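Local atomic coordinates of transcriptional regulator, TetR family (Legionella pneumophila subsp. pneumophila str. Philadelphia 1, PDB entry 3ON4), a protein that probably binds DNA through an N-terminal helix-turn-helix and regulates transcription as a dimeric TetR-family protein. Residues Q89-D93 with L179-R183; L142-Y147 with D187-K191. All coordinates share one frame. Numbering follows the deposited sequence.

Interaction 1. Residues Q89-D93 with L179-R183; sequences QKFFD and LEGVR
Q89-D93, on helix 84-98, and L179-R183, on helix 177-189, are both helical. Their local axes run nearly antiparallel, at 160°, and come no closer than 11.3 Å. The nearest CA atoms are those of Q89 and R183, 7.2 Å apart. F92 fills the gap with chi1 t (-171°) and chi2 46°. V182, with chi1 t, lays its CG1 over one face of the F92 ring, a CH-pi contact of 3.9 Å to the centroid. F92 CZ also lies 3.7 Å from V182 CB and 4.2 Å from L179 CD2. V163 of helix 149-173 touches both F92 and V182. R183 (chi1 t, chi2 p, chi3 t, chi4 -97°) leaves its helix sideways, and its end comes nearer Q89 and D93. Q89 is m, t, and its CD sits over one face of the guanidinium. Q89 NE2 is 3.3 Å from R183 NH2, but both are donors; D187 accepts from Q89 NE2 and forms a salt bridge with R183 NE. D93 OD1 (chi1 m) is 4.2 Å from R183 NH1, beyond a salt bridge. A water donates to Q89 O and D93 OD1 and accepts from R183 NH1, each at 2.8 Å. This is antiparallel helix packing in the all-helical C-terminal domain of a TetR-family regulator.

Interaction 2. Residues L142-Y147 with D187-K191; sequences LETNGY and DQTIK
A Schellman motif ends helix 121-144 here and meets the C-terminal tail after helix 177-189. N145 is at phi/psi -85/2 and G146 at 95/-2. With its positive phi, a CB on G146 would jam against the carbonyl O of N145. G146 N bonds to E143 O at 3.0 Å, and Y147 N makes a weak bond to L142 O at 3.3 Å. On the other segment, I190 (-90/141) leaves the helix. The closest CA pairs are N145 with K191, 7.5 Å, and L142 with I190, 8.5 Å. The apolar contact is L142 CD2 to I190 CD1, 4.1 Å; both side chains are m, t. I190 also packs on I88 of helix 84-98. N145, chi1 t, points its CB toward the tail and packs there, with ND2 3.7 Å from I190 CG2 and 3.6 Å from K191 CB. The cation-pi contact joins Y147 and K191. Y147 has chi1 m, and K191 runs m, t, t, t over one ring face. K191 NZ is 4.7 Å from the centroid of the Y147 ring, 14° off the normal. Among polar atoms, Y147 OH lies 3.1 Å from T189 O. A water links the segments, donating to N145 OD1 at 3.1 Å and to K191 O at 2.8 Å.

How the interactions relate
From the N terminus, the chain passes the predicted helix-turn-helix and helix 54-77 before reaching Q89-D93. Helix 121-144 then ends in L142-Y147. Helix 149-173 follows, and helix 177-189 supplies L179-R183 and then leads into D187-K191. Interaction 1 closes a loop of 85 intervening residues, interaction 2 one of 39. The segments alternate, so the two loops cross. Interaction 1 ties helix 84-98 to helix 177-189; interaction 2 ties the end of helix 121-144 to the chain's C terminus. Their centres are about 15 Å apart, and both use helix 177-189. They touch directly: Q89 NE2 of interaction 1 probably hydrogen-bonds D187 OD1 of interaction 2, at 2.7 Å.

Interaction 1. Residues Q89-D93 with L179-R183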
loop_
_atom_site.group_PDB
_atom_site.type_symbol
_atom_site.label_atom_id
_atom_site.label_comp_id
_atom_site.label_asym_id
_atom_site.label_seq_id
_atom_site.Cartn_x
_atom_site.Cartn_y
_atom_site.Cartn_z
ATOM N N GLN A 89 17.542 11.467 2.167
ATOM C CA GLN A 89 16.564 12.563 2.333
ATOM C C GLN A 89 16.062 13.080 0.974
ATOM O O GLN A 89 14.856 13.320 0.778
ATOM C CB GLN A 89 17.160 13.717 3.179
ATOM C CG GLN A 89 17.424 13.344 4.656
ATOM C CD GLN A 89 18.251 14.380 5.420
ATOM O OE1 GLN A 89 19.096 15.080 4.848
ATOM N NE2 GLN A 89 18.031 14.455 6.729
ATOM N N LYS A 90 16.974 13.230 0.019
ATOM C CA LYS A 90 16.600 13.733 -1.308
ATOM C C LYS A 90 15.815 12.699 -2.110
ATOM O O LYS A 90 14.949 13.059 -2.916
ATOM C CB LYS A 90 17.835 14.194 -2.100
ATOM C CG LYS A 90 18.542 15.396 -1.528
ATOM C CD LYS A 90 17.733 16.703 -1.585
ATOM C CE LYS A 90 18.544 17.841 -0.956
ATOM N NZ LYS A 90 17.827 19.160 -0.831
ATOM N N PHE A 91 16.112 11.419 -1.888
ATOM C CA PHE A 91 15.306 10.337 -2.450
ATOM C C PHE A 91 13.853 10.493 -2.015
ATOM O O PHE A 91 12.946 10.449 -2.852
ATOM C CB PHE A 91 15.867 8.974 -2.030
ATOM C CG PHE A 91 14.852 7.877 -1.997
ATOM C CD1 PHE A 91 14.517 7.186 -3.150
ATOM C CD2 PHE A 91 14.248 7.519 -0.804
ATOM C CE1 PHE A 91 13.586 6.168 -3.106
ATOM C CE2 PHE A 91 13.324 6.499 -0.760
ATOM C CZ PHE A 91 12.991 5.830 -1.892
ATOM N N PHE A 92 13.619 10.703 -0.722
ATOM C CA PHE A 92 12.244 10.894 -0.255
ATOM C C PHE A 92 11.600 12.145 -0.863
ATOM O O PHE A 92 10.442 12.086 -1.312
ATOM C CB PHE A 92 12.166 10.919 1.267
ATOM C CG PHE A 92 10.747 10.906 1.802
ATOM C CD1 PHE A 92 9.803 10.032 1.287
ATOM C CD2 PHE A 92 10.366 11.770 2.810
ATOM C CE1 PHE A 92 8.487 10.018 1.786
ATOM C CE2 PHE A 92 9.049 11.766 3.300
ATOM C CZ PHE A 92 8.131 10.879 2.792
ATOM N N ASP A 93 12.346 13.252 -0.923
ATOM C CA ASP A 93 11.858 14.471 -1.608
ATOM C C ASP A 93 11.468 14.184 -3.068
ATOM O O ASP A 93 10.418 14.638 -3.550
ATOM C CB ASP A 93 12.889 15.612 -1.555
ATOM C CG ASP A 93 13.099 16.193 -0.148
ATOM O OD1 ASP A 93 12.281 15.980 0.787
ATOM O OD2 ASP A 93 14.104 16.920 0.013
ATOM N N LEU A 179 3.876 11.489 6.541
ATOM C CA LEU A 179 5.072 11.695 5.731
ATOM C C LEU A 179 6.211 12.248 6.589
ATOM O O LEU A 179 7.374 11.925 6.366
ATOM C CB LEU A 179 4.770 12.645 4.576
ATOM C CG LEU A 179 3.633 12.186 3.654
ATOM C CD1 LEU A 179 3.340 13.209 2.584
ATOM C CD2 LEU A 179 3.961 10.855 3.036
ATOM N N GLU A 180 5.865 13.078 7.563
ATOM C CA GLU A 180 6.868 13.598 8.509
ATOM C C GLU A 180 7.507 12.443 9.269
ATOM O O GLU A 180 8.689 12.462 9.538
ATOM C CB GLU A 180 6.243 14.607 9.468
ATOM C CG GLU A 180 5.830 15.915 8.794
ATOM C CD GLU A 180 5.083 16.850 9.736
ATOM O OE1 GLU A 180 4.851 16.468 10.896
ATOM O OE2 GLU A 180 4.729 17.972 9.314
ATOM N N GLY A 181 6.705 11.436 9.589
ATOM C CA GLY A 181 7.166 10.221 10.255
ATOM C C GLY A 181 8.222 9.451 9.489
ATOM O O GLY A 181 9.137 8.877 10.091
ATOM N N VAL A 182 8.095 9.433 8.168
ATOM C CA VAL A 182 9.084 8.802 7.308
ATOM C C VAL A 182 10.395 9.577 7.423
ATOM O O VAL A 182 11.468 8.990 7.605
ATOM C CB VAL A 182 8.662 8.809 5.842
ATOM C CG1 VAL A 182 9.726 8.085 4.993
ATOM C CG2 VAL A 182 7.276 8.174 5.688
ATOM N N ARG A 183 10.307 10.892 7.284
ATOM C CA ARG A 183 11.487 11.739 7.440
ATOM C C ARG A 183 12.113 11.615 8.822
ATOM O O ARG A 183 13.325 11.527 8.922
ATOM C CB ARG A 183 11.155 13.189 7.122
ATOM C CG ARG A 183 12.324 14.155 7.189
ATOM C CD ARG A 183 13.529 13.765 6.333
ATOM N NE ARG A 183 14.568 14.778 6.503
ATOM C CZ ARG A 183 14.794 15.814 5.694
ATOM N NH1 ARG A 183 14.100 16.004 4.575
ATOM N NH2 ARG A 183 15.755 16.671 6.005
HETATM O O HOH W 1 13.117 14.211 2.730
#

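Interaction 2. Residues L142-Y147 with D187-K191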
loop_
_atom_site.group_PDB
_atom_site.type_symbol
_atom_site.label_atom_id
_atom_site.label_comp_id
_atom_site.label_asym_id
_atom_site.label_seq_id
_atom_site.Cartn_x
_atom_site.Cartn_y
_atom_site.Cartn_z
ATOM N N LEU A 142 23.628 3.284 1.485
ATOM C CA LEU A 142 23.851 2.956 2.893
ATOM C C LEU A 142 25.176 2.256 3.139
ATOM O O LEU A 142 25.806 2.464 4.179
ATOM C CB LEU A 142 22.685 2.112 3.439
ATOM C CG LEU A 142 21.326 2.802 3.580
ATOM C CD1 LEU A 142 20.251 1.744 3.862
ATOM C CD2 LEU A 142 21.327 3.859 4.675
ATOM N N GLU A 143 25.617 1.441 2.185
ATOM C CA GLU A 143 26.948 0.829 2.259
ATOM C C GLU A 143 28.064 1.867 2.189
ATOM O O GLU A 143 29.085 1.722 2.876
ATOM C CB GLU A 143 27.133 -0.225 1.171
ATOM C CG GLU A 143 26.349 -1.492 1.440
ATOM C CD GLU A 143 26.395 -2.486 0.295
ATOM O OE1 GLU A 143 26.604 -2.074 -0.872
ATOM O OE2 GLU A 143 26.229 -3.694 0.569
ATOM N N THR A 144 27.864 2.932 1.407
ATOM C CA THR A 144 28.818 4.061 1.396
ATOM C C THR A 144 28.836 4.804 2.732
ATOM O O THR A 144 29.795 5.498 3.047
ATOM C CB THR A 144 28.557 5.090 0.271
ATOM O OG1 THR A 144 27.341 5.808 0.529
ATOM C CG2 THR A 144 28.513 4.400 -1.102
ATOM N N ASN A 145 27.777 4.658 3.519
ATOM C CA ASN A 145 27.763 5.235 4.856
ATOM C C ASN A 145 28.423 4.336 5.905
ATOM O O ASN A 145 28.450 4.679 7.089
ATOM C CB ASN A 145 26.331 5.564 5.264
ATOM C CG ASN A 145 26.255 6.689 6.271
ATOM O OD1 ASN A 145 27.106 7.585 6.292
ATOM N ND2 ASN A 145 25.253 6.634 7.131
ATOM N N GLY A 146 28.956 3.191 5.479
ATOM C CA GLY A 146 29.705 2.309 6.374
ATOM C C GLY A 146 28.881 1.186 6.980
ATOM O O GLY A 146 29.422 0.357 7.706
ATOM N N TYR A 147 27.582 1.137 6.671
ATOM C CA TYR A 147 26.748 0.026 7.103
ATOM C C TYR A 147 27.221 -1.257 6.415
ATOM O O TYR A 147 27.588 -1.239 5.239
ATOM C CB TYR A 147 25.285 0.270 6.751
ATOM C CG TYR A 147 24.573 1.273 7.625
ATOM C CD1 TYR A 147 24.175 0.939 8.920
ATOM C CD2 TYR A 147 24.266 2.545 7.151
ATOM C CE1 TYR A 147 23.492 1.857 9.726
ATOM C CE2 TYR A 147 23.588 3.466 7.943
ATOM C CZ TYR A 147 23.204 3.115 9.225
ATOM O OH TYR A 147 22.544 4.028 10.007
ATOM N N ASP A 187 15.970 10.543 9.646
ATOM C CA ASP A 187 16.812 11.459 10.395
ATOM C C ASP A 187 17.314 10.845 11.686
ATOM O O ASP A 187 18.424 11.141 12.112
ATOM C CB ASP A 187 16.045 12.745 10.731
ATOM C CG ASP A 187 15.722 13.583 9.509
ATOM O OD1 ASP A 187 16.254 13.275 8.409
ATOM O OD2 ASP A 187 14.942 14.565 9.659
ATOM N N GLN A 188 16.486 10.030 12.337
ATOM C CA GLN A 188 16.874 9.450 13.627
ATOM C C GLN A 188 17.689 8.158 13.481
ATOM O O GLN A 188 18.463 7.816 14.378
ATOM C CB GLN A 188 15.658 9.237 14.537
ATOM C CG GLN A 188 14.897 10.535 14.906
ATOM C CD GLN A 188 15.762 11.565 15.624
ATOM O OE1 GLN A 188 16.337 11.285 16.679
ATOM N NE2 GLN A 188 15.857 12.768 15.056
ATOM N N THR A 189 17.544 7.470 12.351
ATOM C CA THR A 189 18.154 6.148 12.171
ATOM C C THR A 189 19.491 6.195 11.435
ATOM O O THR A 189 20.399 5.442 11.786
ATOM C CB THR A 189 17.202 5.158 11.445
ATOM O OG1 THR A 189 15.927 5.166 12.095
ATOM C CG2 THR A 189 17.766 3.720 11.472
ATOM N N ILE A 190 19.621 7.079 10.444
ATOM C CA ILE A 190 20.839 7.159 9.614
ATOM C C ILE A 190 21.891 8.121 10.171
ATOM O O ILE A 190 21.553 9.208 10.623
ATOM C CB ILE A 190 20.515 7.608 8.175
ATOM C CG1 ILE A 190 19.669 6.560 7.464
ATOM C CG2 ILE A 190 21.803 7.864 7.375
ATOM C CD1 ILE A 190 19.167 7.028 6.137
ATOM N N LYS A 191 23.164 7.719 10.068
ATOM C CA LYS A 191 24.313 8.444 10.632
ATOM C C LYS A 191 24.651 9.753 9.904
ATOM O O LYS A 191 24.811 9.786 8.679
ATOM C CB LYS A 191 25.587 7.570 10.596
ATOM C CG LYS A 191 25.473 6.163 11.197
ATOM C CD LYS A 191 26.789 5.378 11.020
ATOM C CE LYS A 191 26.622 3.893 11.368
ATOM N NZ LYS A 191 27.763 3.047 10.909
ATOM O OXT LYS A 191 24.840 10.799 10.530
HETATM O O HOH W 2 25.627 10.252 5.994
#